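Putative transcriptional regulator (TetR/AcrR family) (Acinetobacter sp., PDB 3KNW) probably binds DNA as a dimeric transcriptional regulator of the TetR/AcrR family, through an N-terminal helix-turn-helix domain. Local coordinates at the interface of chains A and B. Residues are numbered along the deposited sequence; one frame, centred on the assembly and turned at random. Chains: chain A/B, Putative transcriptional regulator (TetR/AcrR family).

Contact 1: the interface of chains A and B. Residues chain A 179, 182-183; chain B 136-137, 140, 170, 174.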
loop_
_atom_site.group_PDB
_atom_site.type_symbol
_atom_site.label_atom_id
_atom_site.label_comp_id
_atom_site.label_asym_id
_atom_site.label_seq_id
_atom_site.Cartn_x
_atom_site.Cartn_y
_atom_site.Cartn_z
ATOM N N LEU A 179 -4.315 0.120 5.038
ATOM C CA LEU A 179 -5.405 0.702 5.838
ATOM C C LEU A 179 -5.193 0.470 7.312
ATOM O O LEU A 179 -5.421 1.357 8.129
ATOM C CB LEU A 179 -6.781 0.130 5.452
ATOM C CG LEU A 179 -7.339 0.579 4.101
ATOM C CD1 LEU A 179 -8.810 0.117 3.922
ATOM C CD2 LEU A 179 -7.255 2.118 3.911
ATOM N N LEU A 182 -3.030 3.125 8.540
ATOM C CA LEU A 182 -3.761 4.370 8.574
ATOM C C LEU A 182 -4.682 4.397 9.792
ATOM O O LEU A 182 -4.733 5.411 10.474
ATOM C CB LEU A 182 -4.592 4.541 7.322
ATOM C CG LEU A 182 -5.230 5.926 7.245
ATOM C CD1 LEU A 182 -4.073 6.979 7.033
ATOM C CD2 LEU A 182 -6.322 6.017 6.127
ATOM N N TYR A 183 -5.395 3.301 10.044
ATOM C CA TYR A 183 -6.366 3.179 11.179
ATOM C C TYR A 183 -5.632 2.848 12.487
ATOM O O TYR A 183 -6.125 3.078 13.551
ATOM C CB TYR A 183 -7.340 2.046 10.971
ATOM C CG TYR A 183 -8.232 2.092 9.736
ATOM C CD1 TYR A 183 -8.219 3.143 8.875
ATOM C CD2 TYR A 183 -9.102 1.027 9.436
ATOM C CE1 TYR A 183 -9.091 3.205 7.798
ATOM C CE2 TYR A 183 -9.968 1.093 8.332
ATOM C CZ TYR A 183 -9.929 2.192 7.535
ATOM O OH TYR A 183 -10.713 2.296 6.425
ATOM N N VAL B 136 -11.697 7.886 4.058
ATOM C CA VAL B 136 -11.653 6.545 3.501
ATOM C C VAL B 136 -12.937 5.759 3.835
ATOM O O VAL B 136 -13.483 5.080 2.993
ATOM C CB VAL B 136 -10.393 5.834 3.991
ATOM C CG1 VAL B 136 -10.446 4.363 3.702
ATOM C CG2 VAL B 136 -9.122 6.503 3.357
ATOM N N LYS B 137 -13.396 5.855 5.075
ATOM C CA LYS B 137 -14.571 5.129 5.506
ATOM C C LYS B 137 -15.837 5.597 4.815
ATOM O O LYS B 137 -16.651 4.780 4.424
ATOM C CB LYS B 137 -14.709 5.222 7.027
ATOM C CG LYS B 137 -13.976 4.050 7.748
ATOM C CD LYS B 137 -13.728 4.316 9.205
ATOM C CE LYS B 137 -13.277 3.017 9.917
ATOM N NZ LYS B 137 -14.120 1.780 9.547
ATOM N N ILE B 140 -15.642 3.973 1.391
ATOM C CA ILE B 140 -15.966 2.539 1.339
ATOM C C ILE B 140 -17.475 2.380 1.482
ATOM O O ILE B 140 -18.114 1.601 0.766
ATOM C CB ILE B 140 -15.218 1.735 2.416
ATOM C CG1 ILE B 140 -13.730 1.772 2.119
ATOM C CG2 ILE B 140 -15.760 0.293 2.500
ATOM C CD1 ILE B 140 -12.801 1.242 3.213
ATOM N N TYR B 170 -11.944 -2.372 -2.411
ATOM C CA TYR B 170 -11.099 -1.195 -2.182
ATOM C C TYR B 170 -9.680 -1.605 -1.804
ATOM O O TYR B 170 -8.711 -1.030 -2.275
ATOM C CB TYR B 170 -11.717 -0.260 -1.159
ATOM C CG TYR B 170 -10.975 1.061 -1.035
ATOM C CD1 TYR B 170 -11.087 2.054 -1.995
ATOM C CD2 TYR B 170 -10.147 1.303 0.048
ATOM C CE1 TYR B 170 -10.363 3.270 -1.890
ATOM C CE2 TYR B 170 -9.429 2.500 0.162
ATOM C CZ TYR B 170 -9.534 3.488 -0.798
ATOM O OH TYR B 170 -8.780 4.677 -0.628
ATOM N N LEU B 174 -6.054 -0.627 -3.774
ATOM C CA LEU B 174 -4.882 0.004 -3.084
ATOM C C LEU B 174 -3.689 -0.861 -3.236
ATOM O O LEU B 174 -2.614 -0.416 -3.519
ATOM C CB LEU B 174 -5.127 0.163 -1.610
ATOM C CG LEU B 174 -6.144 1.197 -1.145
ATOM C CD1 LEU B 174 -6.229 1.210 0.391
ATOM C CD2 LEU B 174 -5.806 2.598 -1.672
#

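Contact 2: the interface of chains A and B. Residues chain A 136-137, 140, 170-171, 174; chain B 179, 183.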
loop_
_atom_site.group_PDB
_atom_site.type_symbol
_atom_site.label_atom_id
_atom_site.label_comp_id
_atom_site.label_asym_id
_atom_site.label_seq_id
_atom_site.Cartn_x
_atom_site.Cartn_y
_atom_site.Cartn_z
ATOM N N VAL A 136 8.854 -9.710 -5.179
ATOM C CA VAL A 136 7.413 -9.711 -5.072
ATOM C C VAL A 136 6.859 -10.613 -6.150
ATOM O O VAL A 136 5.926 -11.369 -5.890
ATOM C CB VAL A 136 6.810 -8.302 -5.194
ATOM C CG1 VAL A 136 5.362 -8.393 -5.294
ATOM C CG2 VAL A 136 7.182 -7.482 -4.022
ATOM N N LYS A 137 7.413 -10.542 -7.351
ATOM C CA LYS A 137 6.959 -11.467 -8.423
ATOM C C LYS A 137 7.151 -12.952 -8.044
ATOM O O LYS A 137 6.337 -13.793 -8.360
ATOM C CB LYS A 137 7.692 -11.211 -9.736
ATOM C CG LYS A 137 7.415 -9.901 -10.425
ATOM C CD LYS A 137 6.043 -9.822 -11.061
ATOM C CE LYS A 137 6.087 -8.948 -12.366
ATOM N NZ LYS A 137 7.038 -7.726 -12.281
ATOM N N ILE A 140 4.339 -13.959 -5.408
ATOM C CA ILE A 140 3.012 -14.194 -5.996
ATOM C C ILE A 140 3.009 -15.577 -6.694
ATOM O O ILE A 140 2.036 -16.302 -6.653
ATOM C CB ILE A 140 2.625 -13.045 -6.950
ATOM C CG1 ILE A 140 2.395 -11.748 -6.125
ATOM C CG2 ILE A 140 1.409 -13.390 -7.751
ATOM C CD1 ILE A 140 2.137 -10.453 -7.013
ATOM N N TYR A 170 -2.961 -11.416 -2.933
ATOM C CA TYR A 170 -1.837 -10.605 -2.519
ATOM C C TYR A 170 -2.138 -9.079 -2.578
ATOM O O TYR A 170 -1.722 -8.326 -1.712
ATOM C CB TYR A 170 -0.579 -10.973 -3.284
ATOM C CG TYR A 170 0.649 -10.309 -2.742
ATOM C CD1 TYR A 170 1.350 -10.849 -1.687
ATOM C CD2 TYR A 170 1.135 -9.158 -3.302
ATOM C CE1 TYR A 170 2.524 -10.246 -1.201
ATOM C CE2 TYR A 170 2.307 -8.556 -2.812
ATOM C CZ TYR A 170 3.000 -9.126 -1.788
ATOM O OH TYR A 170 4.137 -8.517 -1.308
ATOM N N GLN A 171 -2.902 -8.650 -3.558
ATOM C CA GLN A 171 -3.243 -7.253 -3.662
ATOM C C GLN A 171 -4.122 -6.829 -2.514
ATOM O O GLN A 171 -3.873 -5.805 -1.948
ATOM C CB GLN A 171 -3.957 -6.974 -4.960
ATOM C CG GLN A 171 -3.000 -6.872 -6.123
ATOM C CD GLN A 171 -3.679 -6.809 -7.457
ATOM O OE1 GLN A 171 -3.054 -6.971 -8.475
ATOM N NE2 GLN A 171 -4.947 -6.579 -7.451
ATOM N N LEU A 174 -2.047 -6.469 0.779
ATOM C CA LEU A 174 -1.278 -5.223 0.820
ATOM C C LEU A 174 -2.166 -4.011 1.091
ATOM O O LEU A 174 -1.812 -3.123 1.848
ATOM C CB LEU A 174 -0.602 -4.997 -0.480
ATOM C CG LEU A 174 0.594 -5.882 -0.796
ATOM C CD1 LEU A 174 0.969 -5.653 -2.249
ATOM C CD2 LEU A 174 1.734 -5.601 0.100
ATOM N N LEU B 179 1.533 -1.849 -6.117
ATOM C CA LEU B 179 2.403 -2.662 -6.994
ATOM C C LEU B 179 2.588 -1.983 -8.325
ATOM O O LEU B 179 3.659 -2.042 -8.857
ATOM C CB LEU B 179 1.820 -4.066 -7.234
ATOM C CG LEU B 179 1.871 -5.063 -6.089
ATOM C CD1 LEU B 179 1.199 -6.365 -6.503
ATOM C CD2 LEU B 179 3.336 -5.353 -5.625
ATOM N N TYR B 183 6.373 -1.314 -9.740
ATOM C CA TYR B 183 6.687 -1.965 -10.997
ATOM C C TYR B 183 6.949 -0.955 -12.131
ATOM O O TYR B 183 7.471 -1.325 -13.184
ATOM C CB TYR B 183 5.480 -2.779 -11.466
ATOM C CG TYR B 183 5.198 -4.075 -10.739
ATOM C CD1 TYR B 183 5.896 -4.447 -9.612
ATOM C CD2 TYR B 183 4.200 -4.942 -11.198
ATOM C CE1 TYR B 183 5.607 -5.663 -8.963
ATOM C CE2 TYR B 183 3.938 -6.135 -10.567
ATOM C CZ TYR B 183 4.625 -6.473 -9.452
ATOM O OH TYR B 183 4.363 -7.631 -8.812
#

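Contact 1: the interface of chains A and B
A:Leu179 and A:Tyr183, one turn apart near the end of helix 162-183, push against B:Val136 and its neighbours in a groove of chain B formed by helices 126-153 and 162-183 of that chain, a worked example of knobs of one helix filling the seam between two others. The aliphatic contacts centre on A:Leu179. Its CG stands opposite the carbonyl carbon (chi1 -72°), which turns the isobutyl end toward chain B. Methyl CD2 touches CD1 of B:Leu174 at 3.8 Å, the two side chains crossing at about a right angle, and also rests 3.9 Å from CG1 of B:Val136. The other methyl, CD1, is more loosely placed, 4.3 Å from CD2 of the B:Tyr170 ring. B:Val136 uses both branches: while CG1 serves A:Leu179, CG2 meets CD2 of A:Leu182 tip to tip at 4.0 Å.

The aromatic contacts belong to A:Tyr183. Its phenol oxygen OH comes to 3.4 Å from CG1 of B:Val136, and CD1 of B:Ile140 and CG of B:Lys137 also come near this oxygen. The lysine chain, extended until it bends at its last torsion (chi4 -45°), brings CE to 4.1 Å from ring atom CE2. Within chain A, CB of A:Leu179 packs on one face of the ring, offset toward its rim, and probably helps to position it. This largely apolar patch probably helps to hold the two C-terminal domains together as a dimer.

Contact 2: the interface of chains A and B
This is a helix-packed interface between the C-terminal domains of two TetR-family subunits, of the kind through which such regulators usually dimerise, and it probably helps to set how the two DNA-binding domains are placed; the residues of this patch meet mainly through carbon. B:Tyr183 and B:Leu179, from helix 162-183, enter a groove of chain A lined by helices 126-153 and 162-183.

The principle of a flat ring packed on both faces is well shown by B:Tyr183. A:Lys137 turns sharply at chi2 (-72°) and again at its last torsion, which brings the amine over the ring. NZ stands above the middle of that face, 3.9 Å from the ring centroid, a cation-pi contact in which the amine, if protonated, would probably be stabilised by the ring's pi electrons. The aliphatic part of the chain follows the ring outward, with CD 3.6 Å from the phenol OH. On the opposite face CB of B:Leu179 lies over the ring centre, so the tyrosine is packed between a residue of the partner and one of its own helix. Beyond the ring, the phenol OH lies 3.7 Å from CG1 of A:Val136 and 4.0 Å from CD1 of A:Ile140.

B:Leu179 fills the neighbouring part of the groove. Its methyl CD2 meets CG1 of A:Val136 at 3.7 Å, while CG sits 4.0 Å from CD1 of A:Leu174, whose side chain runs nearly perpendicular to it. The other methyl, CD1, lies 4.2 Å from CG of A:Gln171, touching the aliphatic stem and not the amide, and is similarly near the ring of A:Tyr170.

Contact 1 and contact 2 are twins under the two-fold axis of the dimer, with the C-alpha centres of the two patches about 18 Å apart. Each chain therefore acts both as knob and as groove: the end of helix 162-183 inserts into the partner, while an earlier stretch of that same helix, together with helix 126-153, receives the partner's insertion. The leucine keeps similar torsions and partners in both copies, though more buried in contact 2; the lysine chain is more extended in contact 1. This reciprocal exchange probably helps to tie the subunits together, if, as is usual in the family, this is the biological dimer.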